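Ribonucleoside-diphosphate reductase, alpha chain (Actinobacillus ureae ATCC 25976, PDB 6DQX) probably reduces ribonucleoside diphosphates to deoxyribonucleotides, as the catalytic subunit of a class Id ribonucleotide reductase. Local coordinates at residues A[112-115]-A[116-120]. Sequence-based numbering, arbitrary orientation.
Sequences DSIH and EIMVT. With EDO (1,2-ethanediol), chain H.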
ATOM      1  N   ASP A 112      -1.324   8.142  14.055  1.00 21.25           N
ATOM      2  CA  ASP A 112      -1.287   6.815  14.675  1.00 21.48           C
ATOM      3  C   ASP A 112      -2.619   6.057  14.481  1.00 22.07           C
ATOM      4  O   ASP A 112      -3.314   5.731  15.457  1.00 20.66           O
ATOM      5  CB  ASP A 112      -0.978   6.985  16.168  1.00 22.84           C
ATOM      6  CG  ASP A 112      -0.678   5.678  16.877  1.00 24.82           C
ATOM      7  OD1 ASP A 112      -0.059   4.747  16.298  1.00 25.69           O
ATOM      8  OD2 ASP A 112      -1.040   5.603  18.065  1.00 28.29           O
ATOM      9  N   SER A 113      -2.979   5.778  13.236  1.00 20.93           N
ATOM     10  CA  SER A 113      -4.232   5.057  12.925  1.00 19.71           C
ATOM     11  C   SER A 113      -4.109   4.437  11.555  1.00 19.45           C
ATOM     12  O   SER A 113      -3.437   4.984  10.676  1.00 18.00           O
ATOM     13  CB  SER A 113      -5.467   5.994  12.973  1.00 20.99           C
ATOM     14  OG  SER A 113      -5.578   6.845  11.826  1.00 20.36           O
ATOM     15  N   ILE A 114      -4.807   3.316  11.331  1.00 18.50           N
ATOM     16  CA  ILE A 114      -4.816   2.739   9.996  1.00 17.74           C
ATOM     17  C   ILE A 114      -5.368   3.725   8.969  1.00 16.86           C
ATOM     18  O   ILE A 114      -4.869   3.805   7.866  1.00 17.19           O
ATOM     19  CB  ILE A 114      -5.585   1.375   9.925  1.00 18.02           C
ATOM     20  CG1 ILE A 114      -4.975   0.349  10.896  1.00 19.61           C
ATOM     21  CG2 ILE A 114      -5.530   0.820   8.511  1.00 17.90           C
ATOM     22  CD1 ILE A 114      -3.534  -0.064  10.640  1.00 20.05           C
ATOM     23  N   HIS A 115      -6.411   4.466   9.313  1.00 17.12           N
ATOM     24  CA  HIS A 115      -6.959   5.437   8.381  1.00 18.07           C
ATOM     25  C   HIS A 115      -5.874   6.395   7.878  1.00 17.08           C
ATOM     26  O   HIS A 115      -5.720   6.596   6.675  1.00 15.21           O
ATOM     27  CB  HIS A 115      -8.089   6.205   9.047  1.00 20.24           C
ATOM     28  CG  HIS A 115      -8.555   7.397   8.278  1.00 22.99           C
ATOM     29  ND1 HIS A 115      -8.827   8.601   8.890  1.00 26.54           N
ATOM     30  CD2 HIS A 115      -8.785   7.584   6.960  1.00 26.49           C
ATOM     31  CE1 HIS A 115      -9.213   9.477   7.978  1.00 27.99           C
ATOM     32  NE2 HIS A 115      -9.194   8.886   6.797  1.00 26.80           N
ATOM     33  N   GLU A 116      -5.125   6.961   8.814  1.00 18.81           N
ATOM     34  CA  GLU A 116      -4.098   7.959   8.486  1.00 19.87           C
ATOM     35  C   GLU A 116      -2.892   7.322   7.788  1.00 18.47           C
ATOM     36  O   GLU A 116      -2.281   7.946   6.913  1.00 16.58           O
ATOM     37  CB  GLU A 116      -3.695   8.753   9.741  1.00 22.98           C
ATOM     38  CG  GLU A 116      -4.842   9.616  10.259  1.00 26.25           C
ATOM     39  CD  GLU A 116      -4.760   9.994  11.722  1.00 31.32           C
ATOM     40  OE1 GLU A 116      -4.421   9.156  12.597  1.00 34.49           O
ATOM     41  OE2 GLU A 116      -5.101  11.156  12.013  1.00 38.13           O
ATOM     42  N   ILE A 117      -2.584   6.068   8.131  1.00 16.62           N
ATOM     43  CA  ILE A 117      -1.581   5.298   7.398  1.00 16.07           C
ATOM     44  C   ILE A 117      -2.015   5.083   5.945  1.00 15.68           C
ATOM     45  O   ILE A 117      -1.195   5.232   5.039  1.00 14.57           O
ATOM     46  CB  ILE A 117      -1.206   3.990   8.143  1.00 16.05           C
ATOM     47  CG1 ILE A 117      -0.453   4.338   9.435  1.00 16.62           C
ATOM     48  CG2 ILE A 117      -0.359   3.050   7.302  1.00 15.80           C
ATOM     49  CD1 ILE A 117      -0.518   3.245  10.478  1.00 17.74           C
ATOM     50  N   MET A 118      -3.295   4.755   5.697  1.00 15.14           N
ATOM     51  CA  MET A 118      -3.747   4.604   4.311  1.00 16.79           C
ATOM     52  C   MET A 118      -3.795   5.913   3.520  1.00 16.07           C
ATOM     53  O   MET A 118      -3.513   5.922   2.308  1.00 16.25           O
ATOM     54  CB  MET A 118      -5.112   3.904   4.225  1.00 18.14           C
ATOM     55  CG  MET A 118      -5.126   2.466   4.715  1.00 20.52           C
ATOM     56  SD  MET A 118      -3.766   1.413   4.173  1.00 24.16           S
ATOM     57  CE  MET A 118      -2.844   1.319   5.635  1.00 25.88           C
ATOM     58  N   VAL A 119      -4.133   7.009   4.182  1.00 17.01           N
ATOM     59  CA  VAL A 119      -4.085   8.333   3.541  1.00 17.65           C
ATOM     60  C   VAL A 119      -2.667   8.605   2.999  1.00 16.97           C
ATOM     61  O   VAL A 119      -2.496   8.948   1.832  1.00 16.05           O
ATOM     62  CB  VAL A 119      -4.509   9.464   4.497  1.00 19.00           C
ATOM     63  CG1 VAL A 119      -4.140  10.834   3.935  1.00 19.68           C
ATOM     64  CG2 VAL A 119      -6.013   9.400   4.795  1.00 19.29           C
ATOM     65  N   THR A 120      -1.677   8.368   3.845  1.00 17.03           N
ATOM     66  CA  THR A 120      -0.273   8.562   3.472  1.00 17.45           C
ATOM     67  C   THR A 120       0.174   7.577   2.389  1.00 16.50           C
ATOM     68  O   THR A 120       0.860   7.961   1.459  1.00 15.69           O
ATOM     69  CB  THR A 120       0.651   8.490   4.700  1.00 17.83           C
ATOM     70  OG1 THR A 120       0.128   9.330   5.721  1.00 18.10           O
ATOM     71  CG2 THR A 120       2.095   8.925   4.335  1.00 18.10           C
TER
HETATM   72  C1  EDO H 607      -2.399   0.942  14.341  1.00 44.48           C
HETATM   73  O1  EDO H 607      -3.112   1.332  15.516  1.00 46.99           O
HETATM   74  C2  EDO H 607      -1.354   2.009  14.053  1.00 44.24           C
HETATM   75  O2  EDO H 607      -0.434   2.098  15.150  1.00 43.57           O
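Ser113 and Glu116 grip each other twice where helix 114-130 begins. The backbone N of Glu116 donates to OG of Ser113 at 3.0 Å, and that same hydroxyl hands its own proton to the Glu116 carboxylate, OG to OE1 2.7 Å, meeting the oxygen from above the carboxylate plane, 40° out of it. Ser113 carries OG between its backbone N and carbonyl carbon (chi1 76°), which turns the hydroxyl to the first turn, while the Glu116 chain, with CG anti to its carbonyl carbon (chi1 -66°), runs extended beyond CG and brings OE1 to the hydroxyl. Ser113 is thus the N-cap residue, its hydroxyl serving an N-H of the first turn, whose residue four back, Asp112, precedes the helix. The next amides are met by the backbone: Ile117 N by Ser113 O (2.9 Å), Met118 N by Ile114 O, and Val119 N by His115 O. One turn on, Glu116 O accepts from both N and OG1 of Thr120, which arrive from opposite faces of the carbonyl plane; Thr120 OG1 lies 3.0 Å from Glu116 O. That hydroxyl is hydrogen-bonded to Arg335 as well.

This helix is the crossover of a beta-alpha-beta unit between parallel strands 105-109 and 134-137 in the ribonucleotide reductase barrel domain. Ahead of the cap, Asp112 uses OD2 in a salt bridge with Arg142, and its OD1 accepts from O2 of a 1,2-ethanediol at 2.9 Å, a molecule probably left from the crystallisation liquor.

Ile114 and Met118 run side by side, CG2 of the former 4.0 Å from CE of the latter; Phe160 and Leu163 of helix 156-170 pack against them respectively, as do Lys129 and Ile171 of the second subunit. Val119 CG2 lies 3.8 Å from NE2 of the His115 ring, obliquely to it; beyond this pair stand Pro331 and Phe332 of the second subunit.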